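Local coordinates for uncharacterized protein (Acinetobacter baumannii, PDB 5D66) that is of unknown function but folds as an ankyrin repeat domain, a scaffold that probably serves to bind other proteins, at residues Val42-Asn47 with Tyr73-Ala78; Ala60-Lys65 with Arg86-His91. All blocks are in the same frame, centred on the assembly; numbering follows the deposited sequence.

Contact 1. Residues Val42-Asn47 with Tyr73-Ala78; sequences VATRAN and YLYAGA
Tyr75 reaches from helix 72-79 to the last turn of helix 39-45 and gives the largest share, 71 of the 182 Å² buried here. With CG anti to the backbone N (chi1 -170°), the ring is carried across the gap rather than along its own helix. At the root, Tyr75 CB stays 4.4 Å from the Thr44 CG2 methyl, too far for close packing. Past CG, on the ring itself, Tyr75 CD2 meets that same methyl, Thr44 CG2, at 4.1 Å; the two side chains pass each other in opposite directions. Tyr75 CE2 then comes against the backbone, 3.7 Å from Arg45 CA, with Thr44 O lying obliquely to the ring. Farther along, Arg45 CG sits over one face, offset toward the rim and 4.3 Å from Tyr75 CZ. The tip turns polar: Tyr75 OH is 2.5 Å from a water located at the ring's edge and in its plane, a short hydrogen bond. This water donates to Arg45 O over 3.1 Å. The same methyl, Thr44 CG2, also packs on Ala76 CB at 4.2 Å, where the CA atoms of Thr44 and Ala76 make the nearest backbone approach. The polar ends of the opposing side chains are engaged elsewhere: Thr44 OG1 bonds back to Leu40 O, and the Arg45 guanidinium forms a salt bridge with Asp66. The chemistry is therefore mostly apolar along the ring, with Thr44 O nearby, and water-mediated at its tip, which implies that van der Waals packing joins these helices while one bridging water meets the hydroxyl and a carbonyl near the helix end.

Contact 2. Residues Ala60-Lys65 with Arg86-His91; sequences ADVNAK and RMTLMH
Val62 and Thr88 form the tight part of this contact, branched side chain against branched side chain, and their backbones come nearest here, with CA atoms 6.0 Å apart. Val62 CG1 touches Thr88 CG2 at 3.8 Å, and the two CB atoms stand 3.9 Å from each other as the two side chains pass at a slant. Thr88 turns its methyl to this meeting because CG2 lies anti to the carbonyl carbon while OG1 (chi1 76°) folds back to bond Leu85 O within the helix. The hydroxyl is thus satisfied locally and the methyl is left for the valine. The other Val62 branch, CG2, lies 3.6 Å from His91 O, where helix 82-90 gives way to loop. Only the carbonyl of His91 packs closely: its CB stays 4.6 Å from Val62 CG1, and its imidazole turns from the loop to rest on helix 49-57. A water bridges the two backbones: it accepts from Val62 N at 3.0 Å and donates to His91 O at 2.8 Å, although other nearby acceptors may compete for its protons. On the loop side, the shape that presents Val62 is fixed by a type I turn from Asp61 to Ala64. An Asx turn reinforces it, with Asn63 N donating to Asp61 OD1 at 2.8 Å from above the carboxylate plane (44° out of it). Asn63 then bonds onward through its amide to Gly92 O and Asp94 N. This turn, in an Ala-Asp-Val-Asn-Ala sequence of the kind that closes ankyrin repeats, with its valine against a helix and its asparagine clasping the following loop, is a hallmark of that fold.

Overall arrangement
The centres of the two contacts are 10 Å apart, and Tyr73 is the main joint between them. Its backbone N lies 3.2 Å from Val62 O, a probable hydrogen bond tying the start of helix 72-79 to the turn of contact 2. Tyr73 CB packs 3.6 Å from Thr88 OG1, and its ring reaches Leu89. Thus one helix faces helix 39-45 through contact 1 and helix 82-90 through these residues. In sequence the segments alternate, so the two contacts interlock along the chain. Both lie near the middle of the elongated solenoid, their centres about 9 and 12 Å from the chain centre; the protein's function is unknown, and both are packing between neighbouring parts.

Contact 1. Residues Val42-Asn47 with Tyr73-Ala78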
ATOM      1  N   VAL A  42     -13.319   4.768   6.165  1.00  5.14           N
ATOM      2  CA  VAL A  42     -14.392   3.777   6.222  1.00  5.30           C
ATOM      3  C   VAL A  42     -14.685   3.213   4.843  1.00  5.48           C
ATOM      4  O   VAL A  42     -14.774   1.986   4.643  1.00  5.84           O
ATOM      5  CB  VAL A  42     -15.632   4.377   6.872  1.00  5.77           C
ATOM      6  CG1 VAL A  42     -16.820   3.444   6.770  1.00  6.69           C
ATOM      7  CG2 VAL A  42     -15.347   4.726   8.338  1.00  6.45           C
ATOM      8  N   ALA A  43     -14.813   4.076   3.836  1.00  5.45           N
ATOM      9  CA  ALA A  43     -15.079   3.622   2.461  1.00  5.89           C
ATOM     10  C   ALA A  43     -13.945   2.757   1.954  1.00  5.56           C
ATOM     11  O   ALA A  43     -14.158   1.745   1.278  1.00  6.39           O
ATOM     12  CB  ALA A  43     -15.281   4.798   1.538  1.00  5.91           C
ATOM     13  N   THR A  44     -12.704   3.139   2.256  1.00  4.99           N
ATOM     14  CA  THR A  44     -11.543   2.429   1.743  1.00  5.47           C
ATOM     15  C   THR A  44     -11.436   1.045   2.339  1.00  5.25           C
ATOM     16  O   THR A  44     -11.142   0.064   1.640  1.00  5.66           O
ATOM     17  CB  THR A  44     -10.275   3.245   1.944  1.00  5.62           C
ATOM     18  OG1 THR A  44     -10.389   4.490   1.220  1.00  5.77           O
ATOM     19  CG2 THR A  44      -9.044   2.524   1.398  1.00  5.95           C
ATOM     20  N   ARG A  45     -11.670   0.904   3.641  1.00  5.44           N
ATOM     21  CA  ARG A  45     -11.624  -0.403   4.276  1.00  5.97           C
ATOM     22  C   ARG A  45     -12.611  -1.384   3.617  1.00  6.31           C
ATOM     23  O   ARG A  45     -12.304  -2.591   3.523  1.00  7.33           O
ATOM     24  CB  ARG A  45     -11.950  -0.343   5.760  1.00  6.62           C
ATOM     25  CG  ARG A  45     -10.938   0.416   6.600  1.00  6.69           C
ATOM     26  CD  ARG A  45     -11.371   0.422   8.024  1.00 10.25           C
ATOM     27  NE  ARG A  45     -10.632   1.347   8.884  1.00  8.66           N
ATOM     28  CZ  ARG A  45     -11.186   2.278   9.666  1.00  7.05           C
ATOM     29  NH1 ARG A  45     -12.484   2.438   9.742  1.00  8.70           N
ATOM     30  NH2 ARG A  45     -10.395   2.982  10.443  1.00  6.73           N
ATOM     31  N   ALA A  46     -13.722  -0.880   3.133  1.00  6.27           N
ATOM     32  CA  ALA A  46     -14.748  -1.667   2.499  1.00  7.03           C
ATOM     33  C   ALA A  46     -14.540  -1.885   0.991  1.00  6.97           C
ATOM     34  O   ALA A  46     -15.318  -2.600   0.358  1.00  9.08           O
ATOM     35  CB  ALA A  46     -16.114  -1.033   2.756  1.00  8.04           C
ATOM     36  N   ASN A  47     -13.518  -1.242   0.435  1.00  6.59           N
ATOM     37  CA  ASN A  47     -13.321  -1.156  -1.022  1.00  6.38           C
ATOM     38  C   ASN A  47     -14.559  -0.611  -1.726  1.00  6.82           C
ATOM     39  O   ASN A  47     -14.963  -1.066  -2.800  1.00  8.19           O
ATOM     40  CB  ASN A  47     -12.858  -2.449  -1.649  1.00  7.04           C
ATOM     41  CG  ASN A  47     -12.152  -2.205  -2.965  1.00  7.94           C
ATOM     42  OD1 ASN A  47     -11.732  -1.098  -3.238  1.00  8.69           O
ATOM     43  ND2 ASN A  47     -12.030  -3.242  -3.795  1.00 10.88           N
ATOM     44  N   TYR A  73      -4.639   5.857   1.309  1.00  4.38           N
ATOM     45  CA  TYR A  73      -3.562   5.465   0.396  1.00  4.85           C
ATOM     46  C   TYR A  73      -2.842   4.201   0.912  1.00  4.40           C
ATOM     47  O   TYR A  73      -2.635   3.239   0.168  1.00  4.96           O
ATOM     48  CB  TYR A  73      -2.611   6.655   0.233  1.00  4.79           C
ATOM     49  CG  TYR A  73      -1.194   6.257  -0.140  1.00  4.61           C
ATOM     50  CD1 TYR A  73      -0.903   5.749  -1.388  1.00  5.26           C
ATOM     51  CD2 TYR A  73      -0.168   6.351   0.783  1.00  4.65           C
ATOM     52  CE1 TYR A  73       0.415   5.382  -1.704  1.00  5.23           C
ATOM     53  CE2 TYR A  73       1.133   5.999   0.479  1.00  5.50           C
ATOM     54  CZ  TYR A  73       1.406   5.461  -0.747  1.00  5.18           C
ATOM     55  OH  TYR A  73       2.692   5.067  -1.073  1.00  6.38           O
ATOM     56  N   LEU A  74      -2.359   4.228   2.160  1.00  4.46           N
ATOM     57  CA  LEU A  74      -1.569   3.116   2.666  1.00  4.97           C
ATOM     58  C   LEU A  74      -2.340   1.810   2.659  1.00  4.84           C
ATOM     59  O   LEU A  74      -1.804   0.751   2.319  1.00  5.65           O
ATOM     60  CB  LEU A  74      -1.013   3.404   4.046  1.00  4.77           C
ATOM     61  CG  LEU A  74       0.061   4.426   4.126  1.00  5.31           C
ATOM     62  CD1 LEU A  74       0.221   4.944   5.571  1.00  5.62           C
ATOM     63  CD2 LEU A  74       1.386   3.832   3.692  1.00  5.79           C
ATOM     64  N   TYR A  75      -3.599   1.859   3.075  1.00  5.23           N
ATOM     65  CA  TYR A  75      -4.427   0.696   3.191  1.00  5.25           C
ATOM     66  C   TYR A  75      -4.791   0.160   1.782  1.00  5.33           C
ATOM     67  O   TYR A  75      -4.764  -1.049   1.533  1.00  5.37           O
ATOM     68  CB  TYR A  75      -5.725   1.012   3.905  1.00  6.08           C
ATOM     69  CG  TYR A  75      -6.560  -0.168   4.289  1.00  6.25           C
ATOM     70  CD1 TYR A  75      -6.398  -0.754   5.512  1.00  7.02           C
ATOM     71  CD2 TYR A  75      -7.518  -0.683   3.455  1.00  6.66           C
ATOM     72  CE1 TYR A  75      -7.132  -1.872   5.891  1.00 10.18           C
ATOM     73  CE2 TYR A  75      -8.254  -1.767   3.814  1.00  6.53           C
ATOM     74  CZ  TYR A  75      -8.079  -2.368   5.047  1.00  8.05           C
ATOM     75  OH  TYR A  75      -8.856  -3.451   5.440  1.00 11.53           O
ATOM     76  N   ALA A  76      -5.136   1.047   0.847  1.00  5.01           N
ATOM     77  CA  ALA A  76      -5.471   0.603  -0.508  1.00  5.25           C
ATOM     78  C   ALA A  76      -4.259  -0.098  -1.124  1.00  5.40           C
ATOM     79  O   ALA A  76      -4.413  -1.122  -1.818  1.00  5.70           O
ATOM     80  CB  ALA A  76      -5.943   1.736  -1.391  1.00  5.17           C
ATOM     81  N   GLY A  77      -3.064   0.433  -0.913  1.00  5.11           N
ATOM     82  CA  GLY A  77      -1.871  -0.241  -1.435  1.00  5.98           C
ATOM     83  C   GLY A  77      -1.658  -1.611  -0.793  1.00  5.92           C
ATOM     84  O   GLY A  77      -1.419  -2.618  -1.482  1.00  6.91           O
ATOM     85  N   ALA A  78      -1.773  -1.715   0.522  1.00  6.02           N
ATOM     86  CA  ALA A  78      -1.556  -2.980   1.214  1.00  6.71           C
ATOM     87  C   ALA A  78      -2.567  -4.038   0.803  1.00  6.97           C
ATOM     88  O   ALA A  78      -2.215  -5.225   0.728  1.00  8.84           O
ATOM     89  CB  ALA A  78      -1.593  -2.786   2.716  1.00  7.13           C
TER
HETATM   90  O   HOH W   1     -10.132  -4.783   3.724  1.00 20.91           O

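Contact 2. Residues Ala60-Lys65 with Arg86-His91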
ATOM      1  N   ALA A  60     -11.365  14.954   0.475  1.00  6.64           N
ATOM      2  CA  ALA A  60     -10.964  14.144   1.632  1.00  6.16           C
ATOM      3  C   ALA A  60      -9.452  13.863   1.554  1.00  6.45           C
ATOM      4  O   ALA A  60      -8.870  13.585   0.482  1.00  8.07           O
ATOM      5  CB  ALA A  60     -11.716  12.846   1.645  1.00  6.60           C
ATOM      6  N   ASP A  61      -8.788  13.892   2.712  1.00  5.49           N
ATOM      7  CA  ASP A  61      -7.349  13.707   2.795  1.00  5.46           C
ATOM      8  C   ASP A  61      -6.998  12.235   2.751  1.00  5.14           C
ATOM      9  O   ASP A  61      -7.294  11.424   3.644  1.00  5.46           O
ATOM     10  CB  ASP A  61      -6.849  14.350   4.059  1.00  6.71           C
ATOM     11  CG  ASP A  61      -5.361  14.390   4.211  1.00  7.79           C
ATOM     12  OD1 ASP A  61      -4.652  13.722   3.441  1.00  7.79           O
ATOM     13  OD2 ASP A  61      -4.907  15.086   5.173  1.00 12.38           O
ATOM     14  N   VAL A  62      -6.335  11.835   1.682  1.00  4.77           N
ATOM     15  CA  VAL A  62      -5.916  10.469   1.481  1.00  4.93           C
ATOM     16  C   VAL A  62      -4.801   9.999   2.396  1.00  4.53           C
ATOM     17  O   VAL A  62      -4.496   8.799   2.435  1.00  4.98           O
ATOM     18  CB  VAL A  62      -5.542  10.177  -0.007  1.00  4.95           C
ATOM     19  CG1 VAL A  62      -6.676  10.567  -0.927  1.00  5.66           C
ATOM     20  CG2 VAL A  62      -4.228  10.836  -0.390  1.00  5.57           C
ATOM     21  N   ASN A  63      -4.219  10.937   3.128  1.00  4.68           N
ATOM     22  CA  ASN A  63      -3.173  10.667   4.107  1.00  4.96           C
ATOM     23  C   ASN A  63      -3.625  10.783   5.540  1.00  4.87           C
ATOM     24  O   ASN A  63      -2.821  10.589   6.437  1.00  5.50           O
ATOM     25  CB  ASN A  63      -2.006  11.630   3.888  1.00  5.50           C
ATOM     26  CG  ASN A  63      -1.468  11.501   2.465  1.00  5.29           C
ATOM     27  OD1 ASN A  63      -1.077  10.402   2.052  1.00  6.03           O
ATOM     28  ND2 ASN A  63      -1.382  12.612   1.739  1.00  6.83           N
ATOM     29  N   ALA A  64      -4.885  11.114   5.797  1.00  5.48           N
ATOM     30  CA  ALA A  64      -5.349  11.145   7.175  1.00  5.78           C
ATOM     31  C   ALA A  64      -5.218   9.735   7.749  1.00  5.36           C
ATOM     32  O   ALA A  64      -5.516   8.776   7.054  1.00  6.03           O
ATOM     33  CB  ALA A  64      -6.804  11.620   7.242  1.00  6.84           C
ATOM     34  N   LYS A  65      -4.804   9.637   8.995  1.00  5.01           N
ATOM     35  CA  LYS A  65      -4.588   8.365   9.659  1.00  5.35           C
ATOM     36  C   LYS A  65      -5.669   8.007  10.685  1.00  4.69           C
ATOM     37  O   LYS A  65      -6.243   8.872  11.293  1.00  6.87           O
ATOM     38  CB  LYS A  65      -3.190   8.264  10.289  1.00  6.16           C
ATOM     39  CG  LYS A  65      -2.079   7.963   9.253  1.00  7.23           C
ATOM     40  CD  LYS A  65      -0.730   7.833   9.873  1.00  7.32           C
ATOM     41  CE  LYS A  65       0.310   7.230   8.887  1.00  6.59           C
ATOM     42  NZ  LYS A  65       1.640   7.259   9.558  1.00  7.09           N
ATOM     43  N   ARG A  86      -5.231   4.165  -7.195  0.70  5.59           N
ATOM     44  CA  ARG A  86      -4.959   5.075  -8.300  0.70  6.36           C
ATOM     45  C   ARG A  86      -5.570   6.458  -8.023  0.70  6.14           C
ATOM     46  O   ARG A  86      -4.954   7.460  -8.342  0.70  7.44           O
ATOM     47  CB  ARG A  86      -5.397   4.506  -9.592  0.70  7.61           C
ATOM     48  CG  ARG A  86      -4.592   3.345 -10.037  0.70  8.65           C
ATOM     49  CD  ARG A  86      -5.003   2.944 -11.461  0.70 13.66           C
ATOM     50  NE  ARG A  86      -4.701   1.556 -11.830  0.70 16.84           N
ATOM     51  CZ  ARG A  86      -3.480   1.061 -12.064  0.70 21.23           C
ATOM     52  NH1 ARG A  86      -2.381   1.818 -11.985  0.70 24.87           N
ATOM     53  NH2 ARG A  86      -3.340  -0.217 -12.414  0.70 24.41           N
HETATM   54  N   MSE A  87      -6.762   6.488  -7.453  1.00  6.17           N
HETATM   55  CA  MSE A  87      -7.367   7.765  -7.077  1.00  6.17           C
HETATM   56  C   MSE A  87      -6.495   8.506  -6.089  1.00  5.08           C
HETATM   57  O   MSE A  87      -6.267   9.741  -6.197  1.00  6.54           O
HETATM   58  CB  MSE A  87      -8.754   7.596  -6.490  1.00  7.86           C
HETATM   59  CG  MSE A  87      -9.751   6.905  -7.296  1.00 10.13           C
HETATM   60 SE   MSE A  87     -11.335   6.545  -6.195  0.75 11.14          SE
HETATM   61  CE  MSE A  87     -12.035   5.159  -7.326  1.00 18.50           C
ATOM     62  N   THR A  88      -6.011   7.805  -5.072  1.00  5.19           N
ATOM     63  CA  THR A  88      -5.157   8.460  -4.085  1.00  5.32           C
ATOM     64  C   THR A  88      -3.863   9.022  -4.693  1.00  5.50           C
ATOM     65  O   THR A  88      -3.385  10.083  -4.275  1.00  6.04           O
ATOM     66  CB  THR A  88      -4.889   7.596  -2.832  1.00  5.55           C
ATOM     67  OG1 THR A  88      -3.938   6.576  -3.081  1.00  5.78           O
ATOM     68  CG2 THR A  88      -6.106   7.023  -2.206  1.00  6.13           C
ATOM     69  N   LEU A  89      -3.290   8.269  -5.633  1.00  5.73           N
ATOM     70  CA  LEU A  89      -2.074   8.699  -6.284  1.00  6.50           C
ATOM     71  C   LEU A  89      -2.218   9.974  -7.119  1.00  6.74           C
ATOM     72  O   LEU A  89      -1.285  10.695  -7.316  1.00  8.17           O
ATOM     73  CB  LEU A  89      -1.466   7.548  -7.107  1.00  6.23           C
ATOM     74  CG  LEU A  89      -0.981   6.340  -6.321  1.00  5.57           C
ATOM     75  CD1 LEU A  89      -0.634   5.196  -7.269  1.00  6.95           C
ATOM     76  CD2 LEU A  89       0.224   6.691  -5.537  1.00  6.47           C
HETATM   77  N   MSE A  90      -3.444  10.226  -7.568  1.00  6.97           N
HETATM   78  CA  MSE A  90      -3.802  11.423  -8.341  0.60  6.98           C
HETATM   79  C   MSE A  90      -4.213  12.588  -7.417  1.00  7.26           C
HETATM   80  O   MSE A  90      -4.393  13.707  -7.923  1.00  8.33           O
HETATM   81  CB  MSE A  90      -4.948  11.090  -9.302  0.60  8.49           C
HETATM   82  CG  MSE A  90      -4.515  10.277 -10.486  0.60 13.68           C
HETATM   83 SE   MSE A  90      -3.147  11.118 -11.581  0.40 19.50          SE
HETATM   84  CE  MSE A  90      -3.815  12.833 -11.779  0.60 18.58           C
ATOM     85  N   HIS A  91      -4.383  12.321  -6.106  1.00  6.20           N
ATOM     86  CA  HIS A  91      -4.942  13.293  -5.174  1.00  5.72           C
ATOM     87  C   HIS A  91      -4.158  13.349  -3.902  1.00  6.38           C
ATOM     88  O   HIS A  91      -4.700  13.413  -2.809  1.00  8.69           O
ATOM     89  CB  HIS A  91      -6.392  12.979  -4.883  1.00  6.18           C
ATOM     90  CG  HIS A  91      -7.278  13.187  -6.070  1.00  7.69           C
ATOM     91  ND1 HIS A  91      -7.726  14.426  -6.493  1.00  9.52           N
ATOM     92  CD2 HIS A  91      -7.659  12.310  -7.026  1.00  7.99           C
ATOM     93  CE1 HIS A  91      -8.413  14.264  -7.611  1.00 11.43           C
ATOM     94  NE2 HIS A  91      -8.378  13.006  -7.954  1.00 11.98           N
TER
HETATM   95  O   HOH W   2      -5.680  14.015  -0.280  1.00  9.90           O